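Local coordinates for D-3-phosphoglycerate dehydrogenase oxidoreductase protein (Ralstonia solanacearum, PDB 3GG9) that probably acts as an NAD-dependent D-3-phosphoglycerate dehydrogenase, a member of the D-isomer specific 2-hydroxyacid dehydrogenase family, at residues A[5-10]-A[29-34]; A[54-59]-A[78-83]; A[217-222]-A[245-250]; A[273-278]-A[295-300]. All coordinates share one frame; numbering follows the deposited sequence.

In the fold
From the N terminus, contact 1 pairs strands 4-7 and 28-31, closing a loop of 18 residues; contact 2 closes another 18 between the loops after strands 51-54 and 74-77 of the same parallel sheet. The two touch where Asp-9 OD2 lies 2.5 Å from Thr-59 OG1, probably a hydrogen bond. Contact 3, across 22 residues, pairs strands 218-221 and 246-249 of a second, Rossmann-type sheet, which contact 4, across 16, continues to edge strand 295-297. Neighbouring strands 246-249 and 272-275 are probably hydrogen-bonded through Phe-247 O to Ala-274 N and Asn-249 N to Ala-274 O. All four lie in series, none nesting or crossing; contacts 2 and 4 come within about 5 Å at their nearest atoms.

Contact 1 of 4, residues A[5-10]-A[29-34]; sequences IAVLDD and VKVFNN
Val-7, its partner Val-31, and Val-29, two residues before Val-31 on the same face, form the apolar centre of this parallel strand pair. CG2 of Val-7 stands beside its own backbone N, anti to the carbonyl carbon, and from there reaches CG1 of Val-29 at 4.1 Å and CG2 of Val-31 at nearly the same distance. On the other face, Phe-32 leans its ring against segment 5-10: CB of Ala-6 meets the ring edge at CE1, and CD2 of Leu-8 lies 3.8 Å from CD1. CG of Lys-30 covers one face of that ring near its rim.

Backbone hydrogen bonds join the strands, from Lys-30 N to Ile-5 O, Val-7 N to Lys-30 O and Phe-32 N to Val-7 O. The pairing outlasts the strands, because Asp-10 N binds Phe-32 O at 2.9 Å. Asn-33 then turns its ND2 back onto Asp-10 O, also 2.9 Å away, in a bond bent to 150°. CG1 of Val-31 sits 3.4 Å from OD2 of Asp-10, a carboxylate that receives the backbone N-H groups of Ala-14 and Val-15. At the polar edge a water accepts from Asp-9 N and lies 2.7 Å from Asn-34 O.

Strand 28-31 is outermost in a parallel sheet of order 2-1-3-4-5, distinct from the Rossmann-type NAD-binding sheet, while strand 4-7 is flanked on its far side by strand 51-54, where Leu-52 and Leu-54 pack on Leu-8.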
loop_
_atom_site.group_PDB
_atom_site.type_symbol
_atom_site.label_atom_id
_atom_site.label_comp_id
_atom_site.label_asym_id
_atom_site.label_seq_id
_atom_site.Cartn_x
_atom_site.Cartn_y
_atom_site.Cartn_z
ATOM N N ILE A 5 -18.139 -17.739 28.579
ATOM C CA ILE A 5 -17.674 -16.522 27.903
ATOM C C ILE A 5 -17.943 -16.609 26.406
ATOM O O ILE A 5 -17.753 -17.665 25.797
ATOM C CB ILE A 5 -16.164 -16.268 28.172
ATOM C CG1 ILE A 5 -15.935 -16.040 29.659
ATOM C CG2 ILE A 5 -15.603 -15.099 27.316
ATOM C CD1 ILE A 5 -14.488 -15.984 30.075
ATOM N N ALA A 6 -18.442 -15.516 25.826
ATOM C CA ALA A 6 -18.581 -15.420 24.388
ATOM C C ALA A 6 -17.831 -14.210 23.840
ATOM O O ALA A 6 -17.849 -13.130 24.439
ATOM C CB ALA A 6 -20.031 -15.365 23.983
ATOM N N VAL A 7 -17.163 -14.427 22.705
ATOM C CA VAL A 7 -16.517 -13.371 21.943
ATOM C C VAL A 7 -17.292 -13.251 20.630
ATOM O O VAL A 7 -17.449 -14.232 19.901
ATOM C CB VAL A 7 -15.047 -13.707 21.583
ATOM C CG1 VAL A 7 -14.398 -12.509 20.892
ATOM C CG2 VAL A 7 -14.227 -14.137 22.817
ATOM N N LEU A 8 -17.751 -12.043 20.332
ATOM C CA LEU A 8 -18.582 -11.805 19.156
ATOM C C LEU A 8 -17.771 -11.286 17.962
ATOM O O LEU A 8 -16.709 -10.693 18.146
ATOM C CB LEU A 8 -19.639 -10.764 19.527
ATOM C CG LEU A 8 -20.683 -11.165 20.579
ATOM C CD1 LEU A 8 -21.717 -10.070 20.681
ATOM C CD2 LEU A 8 -21.356 -12.492 20.186
ATOM N N ASP A 9 -18.290 -11.512 16.751
ATOM C CA ASP A 9 -17.878 -10.808 15.512
ATOM C C ASP A 9 -16.418 -10.992 15.075
ATOM O O ASP A 9 -15.795 -10.050 14.600
ATOM C CB ASP A 9 -18.170 -9.307 15.608
ATOM C CG ASP A 9 -19.556 -9.005 16.128
ATOM O OD1 ASP A 9 -20.529 -9.538 15.569
ATOM O OD2 ASP A 9 -19.665 -8.211 17.087
ATOM N N ASP A 10 -15.887 -12.198 15.232
ATOM C CA ASP A 10 -14.482 -12.473 14.877
ATOM C C ASP A 10 -14.417 -13.191 13.525
ATOM O O ASP A 10 -14.303 -14.424 13.468
ATOM C CB ASP A 10 -13.823 -13.291 15.989
ATOM C CG ASP A 10 -12.373 -13.680 15.677
ATOM O OD1 ASP A 10 -11.710 -13.036 14.830
ATOM O OD2 ASP A 10 -11.903 -14.659 16.298
ATOM N N VAL A 29 -15.186 -20.832 26.554
ATOM C CA VAL A 29 -15.207 -19.707 25.598
ATOM C C VAL A 29 -15.746 -20.145 24.249
ATOM O O VAL A 29 -15.279 -21.129 23.674
ATOM C CB VAL A 29 -13.803 -19.092 25.383
ATOM C CG1 VAL A 29 -13.889 -17.788 24.560
ATOM C CG2 VAL A 29 -13.133 -18.814 26.694
ATOM N N LYS A 30 -16.737 -19.415 23.756
ATOM C CA LYS A 30 -17.231 -19.596 22.405
ATOM C C LYS A 30 -16.913 -18.332 21.606
ATOM O O LYS A 30 -17.236 -17.227 22.025
ATOM C CB LYS A 30 -18.743 -19.873 22.410
ATOM C CG LYS A 30 -19.346 -20.158 21.026
ATOM C CD LYS A 30 -18.676 -21.355 20.362
ATOM C CE LYS A 30 -18.699 -21.262 18.844
ATOM N NZ LYS A 30 -19.985 -21.733 18.265
ATOM N N VAL A 31 -16.260 -18.498 20.463
ATOM C CA VAL A 31 -15.979 -17.370 19.590
ATOM C C VAL A 31 -16.898 -17.501 18.385
ATOM O O VAL A 31 -16.926 -18.543 17.732
ATOM C CB VAL A 31 -14.513 -17.347 19.120
ATOM C CG1 VAL A 31 -14.254 -16.112 18.253
ATOM C CG2 VAL A 31 -13.526 -17.394 20.313
ATOM N N PHE A 32 -17.650 -16.449 18.093
ATOM C CA PHE A 32 -18.492 -16.451 16.896
ATOM C C PHE A 32 -17.751 -15.763 15.764
ATOM O O PHE A 32 -16.992 -14.811 16.004
ATOM C CB PHE A 32 -19.836 -15.769 17.190
ATOM C CG PHE A 32 -20.669 -16.519 18.187
ATOM C CD1 PHE A 32 -20.637 -16.180 19.539
ATOM C CD2 PHE A 32 -21.453 -17.599 17.780
ATOM C CE1 PHE A 32 -21.384 -16.892 20.473
ATOM C CE2 PHE A 32 -22.212 -18.322 18.704
ATOM C CZ PHE A 32 -22.176 -17.969 20.050
ATOM N N ASN A 33 -17.962 -16.257 14.545
ATOM C CA ASN A 33 -17.244 -15.780 13.366
ATOM C C ASN A 33 -18.108 -14.978 12.382
ATOM O O ASN A 33 -17.674 -14.644 11.278
ATOM C CB ASN A 33 -16.546 -16.943 12.642
ATOM C CG ASN A 33 -15.663 -17.761 13.561
ATOM O OD1 ASN A 33 -15.716 -18.985 13.552
ATOM N ND2 ASN A 33 -14.844 -17.088 14.358
ATOM N N ASN A 34 -19.344 -14.699 12.774
ATOM C CA ASN A 34 -20.186 -13.809 11.997
ATOM C C ASN A 34 -21.022 -12.942 12.908
ATOM O O ASN A 34 -21.023 -13.130 14.126
ATOM C CB ASN A 34 -21.040 -14.573 10.978
ATOM C CG ASN A 34 -21.865 -15.684 11.600
ATOM O OD1 ASN A 34 -22.417 -15.536 12.684
ATOM N ND2 ASN A 34 -21.961 -16.808 10.894
HETATM O O HOH W 1 -20.997 -12.411 16.763
#

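Contact 2 of 4, residues A[54-59]-A[78-83]; sequences LIRERT and TGRVSR. With SO4 (sulfate ion), chain E.
Arg-56 and Thr-78 join two loops at the C-terminal ends of adjacent parallel strands, the edge where proteins of this architecture commonly form binding sites. A type II' turn from Ile-55 to Arg-58 presents Arg-56. Thr-78 holds the turn with its hydroxyl: at chi1 54° OG1 sits between the backbone N and the carbonyl carbon, where it accepts from Arg-56 N at 2.8 Å and donates to Leu-54 O at 2.7 Å. Thr-78 N reaches the same carbonyl, so Leu-54 O is gripped twice, with OG1 approaching in the carbonyl plane on a lone pair.

Arg-56 was modelled in two conformers, so its guanidinium contacts are less certain; in one of them the side chain folds back through bends at chi2 and chi3. Its NH2 then meets Thr-78 O at 2.7 Å in the guanidinium plane, and Arg-80 O at 3.3 Å somewhat out of it. A sulfate ion, probably from the crystallisation liquor, lies over one face of this guanidinium with O1 2.8 Å from Arg-56 NE. Its O2 accepts from Arg-80 N at 2.7 Å, and Arg-224 NH2 and Tyr-312 OH also hydrogen-bond to the sulfate. Such an anion site is consistent with a pocket for a negatively charged substrate, though this remains inferred.

Helix 306-324 covers the loops, with Phe-313 packing on both Ile-55 and Thr-78; toward strand 74-77, Leu-54 rests on Ile-75 and Gln-77.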
loop_
_atom_site.group_PDB
_atom_site.type_symbol
_atom_site.label_atom_id
_atom_site.label_comp_id
_atom_site.label_asym_id
_atom_site.label_seq_id
_atom_site.Cartn_x
_atom_site.Cartn_y
_atom_site.Cartn_z
ATOM N N LEU A 54 -16.505 -7.946 23.560
ATOM C CA LEU A 54 -16.849 -7.209 22.348
ATOM C C LEU A 54 -15.587 -6.738 21.631
ATOM O O LEU A 54 -14.630 -6.275 22.267
ATOM C CB LEU A 54 -17.734 -6.002 22.679
ATOM C CG LEU A 54 -19.105 -6.245 23.328
ATOM C CD1 LEU A 54 -19.851 -4.930 23.528
ATOM C CD2 LEU A 54 -19.946 -7.191 22.478
ATOM N N ILE A 55 -15.603 -6.868 20.309
ATOM C CA ILE A 55 -14.538 -6.389 19.433
ATOM C C ILE A 55 -14.900 -4.999 18.943
ATOM O O ILE A 55 -15.742 -4.835 18.059
ATOM C CB ILE A 55 -14.267 -7.351 18.253
ATOM C CG1 ILE A 55 -14.044 -8.780 18.761
ATOM C CG2 ILE A 55 -13.090 -6.842 17.387
ATOM C CD1 ILE A 55 -13.686 -9.797 17.679
ATOM N N ARG A 56 -14.259 -4.012 19.557
ATOM C CA ARG A 56 -14.477 -2.612 19.231
ATOM C C ARG A 56 -15.964 -2.251 19.151
ATOM O O ARG A 56 -16.720 -2.565 20.063
ATOM C CB ARG A 56 -13.671 -2.228 17.979
ATOM C CG ARG A 56 -12.158 -2.311 18.229
ATOM C CD ARG A 56 -11.741 -1.464 19.431
ATOM N NE ARG A 56 -12.215 -0.080 19.327
ATOM C CZ ARG A 56 -12.960 0.552 20.235
ATOM N NH1 ARG A 56 -13.338 1.803 20.018
ATOM N NH2 ARG A 56 -13.323 -0.052 21.359
ATOM N N GLU A 57 -16.400 -1.627 18.062
ATOM C CA GLU A 57 -17.816 -1.261 17.937
ATOM C C GLU A 57 -18.632 -2.173 17.025
ATOM O O GLU A 57 -19.666 -1.754 16.497
ATOM C CB GLU A 57 -17.955 0.196 17.480
ATOM C CG GLU A 57 -17.243 1.211 18.376
ATOM C CD GLU A 57 -18.097 2.454 18.655
ATOM O OE1 GLU A 57 -17.865 3.121 19.693
ATOM O OE2 GLU A 57 -19.010 2.756 17.852
ATOM N N ARG A 58 -18.186 -3.414 16.839
ATOM C CA ARG A 58 -18.853 -4.321 15.891
ATOM C C ARG A 58 -20.305 -4.707 16.263
ATOM O O ARG A 58 -21.135 -4.971 15.373
ATOM C CB ARG A 58 -17.997 -5.572 15.641
ATOM C CG ARG A 58 -16.643 -5.283 14.956
ATOM C CD ARG A 58 -15.881 -6.551 14.629
ATOM N NE ARG A 58 -14.535 -6.223 14.171
ATOM C CZ ARG A 58 -13.516 -7.077 14.032
ATOM N NH1 ARG A 58 -13.609 -8.363 14.307
ATOM N NH2 ARG A 58 -12.359 -6.609 13.625
ATOM N N THR A 59 -20.592 -4.753 17.564
ATOM C CA THR A 59 -21.933 -5.054 18.087
ATOM C C THR A 59 -22.339 -3.951 19.063
ATOM O O THR A 59 -21.543 -3.540 19.915
ATOM C CB THR A 59 -21.991 -6.454 18.774
ATOM O OG1 THR A 59 -21.940 -7.473 17.771
ATOM C CG2 THR A 59 -23.295 -6.653 19.570
ATOM N N THR A 78 -12.872 -4.461 24.204
ATOM C CA THR A 78 -11.546 -4.270 23.618
ATOM C C THR A 78 -11.437 -2.786 23.252
ATOM O O THR A 78 -12.335 -2.238 22.619
ATOM C CB THR A 78 -11.308 -5.181 22.360
ATOM O OG1 THR A 78 -12.359 -4.983 21.410
ATOM C CG2 THR A 78 -11.199 -6.667 22.735
ATOM N N GLY A 79 -10.372 -2.129 23.698
ATOM C CA GLY A 79 -10.225 -0.698 23.499
ATOM C C GLY A 79 -11.125 0.128 24.408
ATOM O O GLY A 79 -11.685 -0.388 25.379
ATOM N N ARG A 80 -11.267 1.412 24.079
ATOM C CA ARG A 80 -11.967 2.388 24.929
ATOM C C ARG A 80 -13.501 2.253 24.928
ATOM O O ARG A 80 -14.108 1.808 23.952
ATOM C CB ARG A 80 -11.557 3.823 24.541
ATOM C CG ARG A 80 -12.163 4.332 23.224
ATOM C CD ARG A 80 -11.345 5.473 22.599
ATOM N NE ARG A 80 -11.762 6.802 23.057
ATOM C CZ ARG A 80 -12.755 7.518 22.522
ATOM N NH1 ARG A 80 -13.046 8.717 23.013
ATOM N NH2 ARG A 80 -13.462 7.042 21.498
ATOM N N VAL A 81 -14.109 2.641 26.044
ATOM C CA VAL A 81 -15.562 2.732 26.157
ATOM C C VAL A 81 -15.941 4.207 26.124
ATOM O O VAL A 81 -15.486 4.988 26.970
ATOM C CB VAL A 81 -16.096 2.095 27.473
ATOM C CG1 VAL A 81 -17.624 2.120 27.501
ATOM C CG2 VAL A 81 -15.599 0.670 27.628
ATOM N N SER A 82 -16.754 4.586 25.142
ATOM C CA SER A 82 -17.198 5.979 25.013
ATOM C C SER A 82 -18.294 6.319 26.024
ATOM O O SER A 82 -19.299 5.611 26.136
ATOM C CB SER A 82 -17.665 6.284 23.587
ATOM O OG SER A 82 -18.851 5.578 23.265
ATOM N N ARG A 83 -18.080 7.406 26.758
ATOM C CA ARG A 83 -19.013 7.863 27.786
ATOM C C ARG A 83 -20.137 8.738 27.214
ATOM O O ARG A 83 -21.142 8.988 27.887
ATOM C CB ARG A 83 -18.258 8.627 28.884
ATOM C CG ARG A 83 -17.110 7.860 29.545
ATOM C CD ARG A 83 -17.580 6.529 30.133
ATOM N NE ARG A 83 -16.825 6.137 31.322
ATOM C CZ ARG A 83 -15.688 5.444 31.305
ATOM N NH1 ARG A 83 -15.086 5.142 32.448
ATOM N NH2 ARG A 83 -15.151 5.055 30.152
HETATM S S SO4 E . -9.535 2.340 20.548
HETATM O O1 SO4 E . -9.731 1.014 20.000
HETATM O O2 SO4 E . -9.769 2.325 21.979
HETATM O O3 SO4 E . -8.163 2.761 20.296
HETATM O O4 SO4 E . -10.469 3.244 19.878
#

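Contact 3 of 4, residues A[217-222]-A[245-250]; sequences DVLSVH and ALFVNT
Phe-247 and Val-221 fit most tightly in this pair of parallel strands. The ring leaves its strand with CG anti to the backbone N (chi1 178°) and slants across toward segment 217-222, where CG2 of Val-221 presses on CE1 at 3.5 Å and on CZ only slightly further away. On the same face CD2 of Leu-219, two residues earlier, reaches CE1 at 4.2 Å, so the CE1 corner of the ring fits against the valine and leucine methyls together.

On the opposite face, Val-218 and Leu-246 run side by side, CG2 against CD2 at 4.1 Å, and CG1 of Val-218 touches CG2 of Val-248. Next along, Ser-220 packs its OG 3.8 Å from CB of the branched Val-248. The backbone ladder runs from Asp-217 O to Leu-246 N, from Leu-246 O to Leu-219 N, then through Leu-219 O and Val-248 N to the rung between Val-248 O and Val-221 N.

These strands belong to a beta-alpha-beta unit of the Rossmann-type NAD-binding fold. Beyond the last rung they diverge, leaving Val-221 O and Thr-250 N 4.4 Å apart. A water takes up the gap: it donates to Val-221 O at 2.7 Å, accepts from Thr-250 N, and bonds to Ser-220 OG. The chemistry thus passes from apolar interlocking with direct backbone pairing to an end where one water bridges Val-221 O and Thr-250 N, Val-221 O also being bound by Ser-251 OG.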
loop_
_atom_site.group_PDB
_atom_site.type_symbol
_atom_site.label_atom_id
_atom_site.label_comp_id
_atom_site.label_asym_id
_atom_site.label_seq_id
_atom_site.Cartn_x
_atom_site.Cartn_y
_atom_site.Cartn_z
ATOM N N ASP A 217 -3.166 17.361 -1.823
ATOM C CA ASP A 217 -3.151 16.333 -2.860
ATOM C C ASP A 217 -3.688 15.026 -2.272
ATOM O O ASP A 217 -4.292 14.212 -2.962
ATOM C CB ASP A 217 -1.735 16.168 -3.429
ATOM C CG ASP A 217 -1.229 17.440 -4.098
ATOM O OD1 ASP A 217 -1.782 17.825 -5.156
ATOM O OD2 ASP A 217 -0.285 18.068 -3.568
ATOM N N VAL A 218 -3.445 14.845 -0.978
ATOM C CA VAL A 218 -3.972 13.731 -0.207
ATOM C C VAL A 218 -4.540 14.369 1.056
ATOM O O VAL A 218 -3.873 15.162 1.723
ATOM C CB VAL A 218 -2.842 12.697 0.131
ATOM C CG1 VAL A 218 -3.305 11.656 1.144
ATOM C CG2 VAL A 218 -2.295 12.022 -1.148
ATOM N N LEU A 219 -5.792 14.059 1.370
ATOM C CA LEU A 219 -6.396 14.570 2.592
ATOM C C LEU A 219 -6.866 13.395 3.429
ATOM O O LEU A 219 -7.696 12.582 2.999
ATOM C CB LEU A 219 -7.537 15.553 2.293
ATOM C CG LEU A 219 -8.062 16.395 3.473
ATOM C CD1 LEU A 219 -8.679 17.671 2.931
ATOM C CD2 LEU A 219 -9.054 15.666 4.398
ATOM N N SER A 220 -6.348 13.307 4.642
ATOM C CA SER A 220 -6.716 12.193 5.478
ATOM C C SER A 220 -7.364 12.661 6.752
ATOM O O SER A 220 -6.845 13.575 7.427
ATOM C CB SER A 220 -5.516 11.295 5.763
ATOM O OG SER A 220 -5.946 10.157 6.477
ATOM N N VAL A 221 -8.487 12.014 7.074
ATOM C CA VAL A 221 -9.346 12.358 8.236
ATOM C C VAL A 221 -9.093 11.521 9.496
ATOM O O VAL A 221 -9.225 10.295 9.476
ATOM C CB VAL A 221 -10.865 12.256 7.854
ATOM C CG1 VAL A 221 -11.720 12.825 8.965
ATOM C CG2 VAL A 221 -11.109 13.035 6.614
ATOM N N HIS A 222 -8.729 12.195 10.592
ATOM C CA HIS A 222 -8.477 11.529 11.867
ATOM C C HIS A 222 -9.218 12.146 13.045
ATOM O O HIS A 222 -8.616 12.766 13.923
ATOM C CB HIS A 222 -6.989 11.483 12.100
ATOM C CG HIS A 222 -6.268 10.795 10.996
ATOM N ND1 HIS A 222 -6.288 9.429 10.848
ATOM C CD2 HIS A 222 -5.585 11.285 9.938
ATOM C CE1 HIS A 222 -5.614 9.104 9.762
ATOM N NE2 HIS A 222 -5.186 10.211 9.188
ATOM N N ALA A 245 -7.047 14.884 -6.593
ATOM C CA ALA A 245 -6.894 14.699 -5.158
ATOM C C ALA A 245 -7.445 13.384 -4.638
ATOM O O ALA A 245 -8.421 12.837 -5.170
ATOM C CB ALA A 245 -7.509 15.870 -4.407
ATOM N N LEU A 246 -6.784 12.873 -3.604
ATOM C CA LEU A 246 -7.218 11.671 -2.883
ATOM C C LEU A 246 -7.801 11.973 -1.481
ATOM O O LEU A 246 -7.168 12.623 -0.631
ATOM C CB LEU A 246 -6.075 10.651 -2.825
ATOM C CG LEU A 246 -6.239 9.474 -1.850
ATOM C CD1 LEU A 246 -7.239 8.484 -2.436
ATOM C CD2 LEU A 246 -4.859 8.810 -1.581
ATOM N N PHE A 247 -9.027 11.522 -1.250
ATOM C CA PHE A 247 -9.647 11.637 0.066
ATOM C C PHE A 247 -9.540 10.315 0.832
ATOM O O PHE A 247 -9.995 9.289 0.345
ATOM C CB PHE A 247 -11.119 12.036 -0.071
ATOM C CG PHE A 247 -11.839 12.127 1.248
ATOM C CD1 PHE A 247 -11.613 13.202 2.106
ATOM C CD2 PHE A 247 -12.723 11.136 1.641
ATOM C CE1 PHE A 247 -12.287 13.287 3.316
ATOM C CE2 PHE A 247 -13.395 11.209 2.846
ATOM C CZ PHE A 247 -13.178 12.293 3.688
ATOM N N VAL A 248 -8.932 10.337 2.025
ATOM C CA VAL A 248 -8.769 9.120 2.836
ATOM C C VAL A 248 -9.572 9.208 4.132
ATOM O O VAL A 248 -9.488 10.196 4.870
ATOM C CB VAL A 248 -7.248 8.805 3.163
ATOM C CG1 VAL A 248 -7.104 7.483 3.913
ATOM C CG2 VAL A 248 -6.394 8.776 1.881
ATOM N N ASN A 249 -10.343 8.169 4.423
ATOM C CA ASN A 249 -11.082 8.117 5.683
ATOM C C ASN A 249 -11.014 6.736 6.304
ATOM O O ASN A 249 -11.748 5.829 5.908
ATOM C CB ASN A 249 -12.552 8.557 5.495
ATOM C CG ASN A 249 -13.307 8.679 6.820
ATOM O OD1 ASN A 249 -12.726 8.617 7.903
ATOM N ND2 ASN A 249 -14.609 8.844 6.732
ATOM N N THR A 250 -10.141 6.591 7.302
ATOM C CA THR A 250 -10.117 5.391 8.103
ATOM C C THR A 250 -10.699 5.637 9.506
ATOM O O THR A 250 -10.457 4.854 10.417
ATOM C CB THR A 250 -8.664 4.871 8.249
ATOM O OG1 THR A 250 -7.905 5.865 8.923
ATOM C CG2 THR A 250 -8.031 4.651 6.880
HETATM O O HOH W 2 -8.249 8.725 7.489
#

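Contact 4 of 4, residues A[273-278]-A[295-300]; sequences AAIDVF and CICTPH
Asp-276 meets Thr-298 and His-300 just past the end of two parallel strands, 273-275 and 295-297, at the edge of the Rossmann-type sheet. CG of the aspartate is anti to the backbone N (chi1 -176°), which carries the carboxylate across to segment 295-300. Its CB passes 3.5 Å from Thr-298 OG1, and CG lies equally close to that hydroxyl. OD1 accepts from Thr-298 OG1 at 2.7 Å through the anti lone pair and also from Ile-301 N. OD2 takes the N-H of Gly-302, so both oxygens are held by the loop.

CG1 of Val-277 makes a CH-pi contact over the face of the His-300 ring, 3.9 Å from its centroid and 9° off the normal. ND1 of the ring is hydrogen-bonded to Glu-281 OE1, a pairing consistent with the His-Glu couple familiar in 2-hydroxyacid dehydrogenases. Trp-138 of the second subunit packs on His-300 and on Phe-278.

Within the strands, Ile-296 N to Ala-273 O, Ile-275 N to Ile-296 O and Thr-298 N to Ile-275 O form the ladder. On one face CG1 of Ile-275 touches both sulfurs, SG of Cys-297 at 3.9 Å and SG of Cys-295 at 4.1 Å, and the Phe-278 ring turns its edge to Cys-297, with CZ 3.7 Å from CB.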
loop_
_atom_site.group_PDB
_atom_site.type_symbol
_atom_site.label_atom_id
_atom_site.label_comp_id
_atom_site.label_asym_id
_atom_site.label_seq_id
_atom_site.Cartn_x
_atom_site.Cartn_y
_atom_site.Cartn_z
ATOM N N ALA A 273 -10.922 8.218 -3.765
ATOM C CA ALA A 273 -11.023 7.991 -2.344
ATOM C C ALA A 273 -10.460 6.634 -1.905
ATOM O O ALA A 273 -10.406 5.680 -2.682
ATOM C CB ALA A 273 -12.430 8.175 -1.879
ATOM N N ALA A 274 -10.019 6.573 -0.652
ATOM C CA ALA A 274 -9.666 5.305 -0.033
ATOM C C ALA A 274 -10.324 5.291 1.347
ATOM O O ALA A 274 -10.126 6.204 2.149
ATOM C CB ALA A 274 -8.133 5.134 0.056
ATOM N N ILE A 275 -11.177 4.302 1.595
ATOM C CA ILE A 275 -11.952 4.280 2.839
ATOM C C ILE A 275 -11.879 2.911 3.521
ATOM O O ILE A 275 -11.774 1.873 2.864
ATOM C CB ILE A 275 -13.439 4.764 2.665
ATOM C CG1 ILE A 275 -14.244 3.822 1.776
ATOM C CG2 ILE A 275 -13.554 6.237 2.147
ATOM C CD1 ILE A 275 -15.157 2.985 2.548
ATOM N N ASP A 276 -11.991 2.920 4.840
ATOM C CA ASP A 276 -11.886 1.689 5.623
ATOM C C ASP A 276 -13.144 1.489 6.463
ATOM O O ASP A 276 -13.290 0.494 7.119
ATOM C CB ASP A 276 -10.615 1.736 6.494
ATOM C CG ASP A 276 -10.367 0.439 7.273
ATOM O OD1 ASP A 276 -10.228 -0.626 6.636
ATOM O OD2 ASP A 276 -10.286 0.489 8.532
ATOM N N VAL A 277 -14.089 2.419 6.381
ATOM C CA VAL A 277 -15.204 2.432 7.315
ATOM C C VAL A 277 -16.496 2.740 6.569
ATOM O O VAL A 277 -16.508 3.567 5.651
ATOM C CB VAL A 277 -15.002 3.492 8.452
ATOM C CG1 VAL A 277 -13.905 3.050 9.402
ATOM C CG2 VAL A 277 -14.693 4.896 7.861
ATOM N N PHE A 278 -17.563 2.065 6.975
ATOM C CA PHE A 278 -18.883 2.226 6.370
ATOM C C PHE A 278 -19.937 2.510 7.443
ATOM O O PHE A 278 -19.737 2.162 8.607
ATOM C CB PHE A 278 -19.262 0.944 5.637
ATOM C CG PHE A 278 -18.392 0.636 4.448
ATOM C CD1 PHE A 278 -18.804 0.993 3.159
ATOM C CD2 PHE A 278 -17.176 -0.028 4.605
ATOM C CE1 PHE A 278 -18.019 0.698 2.053
ATOM C CE2 PHE A 278 -16.365 -0.314 3.503
ATOM C CZ PHE A 278 -16.799 0.030 2.223
ATOM N N CYS A 295 -12.696 4.366 -6.116
ATOM C CA CYS A 295 -12.682 4.165 -4.662
ATOM C C CYS A 295 -11.986 2.858 -4.338
ATOM O O CYS A 295 -12.242 1.843 -4.966
ATOM C CB CYS A 295 -14.086 4.181 -4.046
ATOM S SG CYS A 295 -14.098 4.548 -2.241
ATOM N N ILE A 296 -11.070 2.905 -3.382
ATOM C CA ILE A 296 -10.499 1.690 -2.816
ATOM C C ILE A 296 -11.110 1.513 -1.427
ATOM O O ILE A 296 -10.986 2.393 -0.577
ATOM C CB ILE A 296 -8.962 1.778 -2.784
ATOM C CG1 ILE A 296 -8.438 1.720 -4.231
ATOM C CG2 ILE A 296 -8.359 0.656 -1.920
ATOM C CD1 ILE A 296 -7.102 2.319 -4.434
ATOM N N CYS A 297 -11.785 0.394 -1.212
ATOM C CA CYS A 297 -12.471 0.128 0.062
ATOM C C CYS A 297 -11.931 -1.124 0.698
ATOM O O CYS A 297 -11.890 -2.189 0.054
ATOM C CB CYS A 297 -13.962 -0.078 -0.157
ATOM S SG CYS A 297 -14.799 1.225 -1.051
ATOM N N THR A 298 -11.503 -0.994 1.954
ATOM C CA THR A 298 -11.120 -2.131 2.759
ATOM C C THR A 298 -12.140 -2.310 3.863
ATOM O O THR A 298 -12.807 -1.339 4.281
ATOM C CB THR A 298 -9.735 -1.892 3.404
ATOM O OG1 THR A 298 -9.763 -0.595 3.990
ATOM C CG2 THR A 298 -8.668 -1.958 2.343
ATOM N N PRO A 299 -12.281 -3.557 4.355
ATOM C CA PRO A 299 -13.346 -3.859 5.299
ATOM C C PRO A 299 -13.008 -3.611 6.767
ATOM O O PRO A 299 -12.908 -4.552 7.558
ATOM C CB PRO A 299 -13.610 -5.351 5.035
ATOM C CG PRO A 299 -12.260 -5.871 4.674
ATOM C CD PRO A 299 -11.548 -4.767 3.948
ATOM N N HIS A 300 -12.838 -2.347 7.114
ATOM C CA HIS A 300 -12.604 -1.930 8.482
ATOM C C HIS A 300 -11.491 -2.726 9.149
ATOM O O HIS A 300 -11.710 -3.334 10.205
ATOM C CB HIS A 300 -13.887 -1.941 9.322
ATOM C CG HIS A 300 -13.833 -1.015 10.499
ATOM N ND1 HIS A 300 -14.952 -0.621 11.195
ATOM C CD2 HIS A 300 -12.784 -0.398 11.093
ATOM C CE1 HIS A 300 -14.594 0.201 12.168
ATOM N NE2 HIS A 300 -13.281 0.338 12.138
#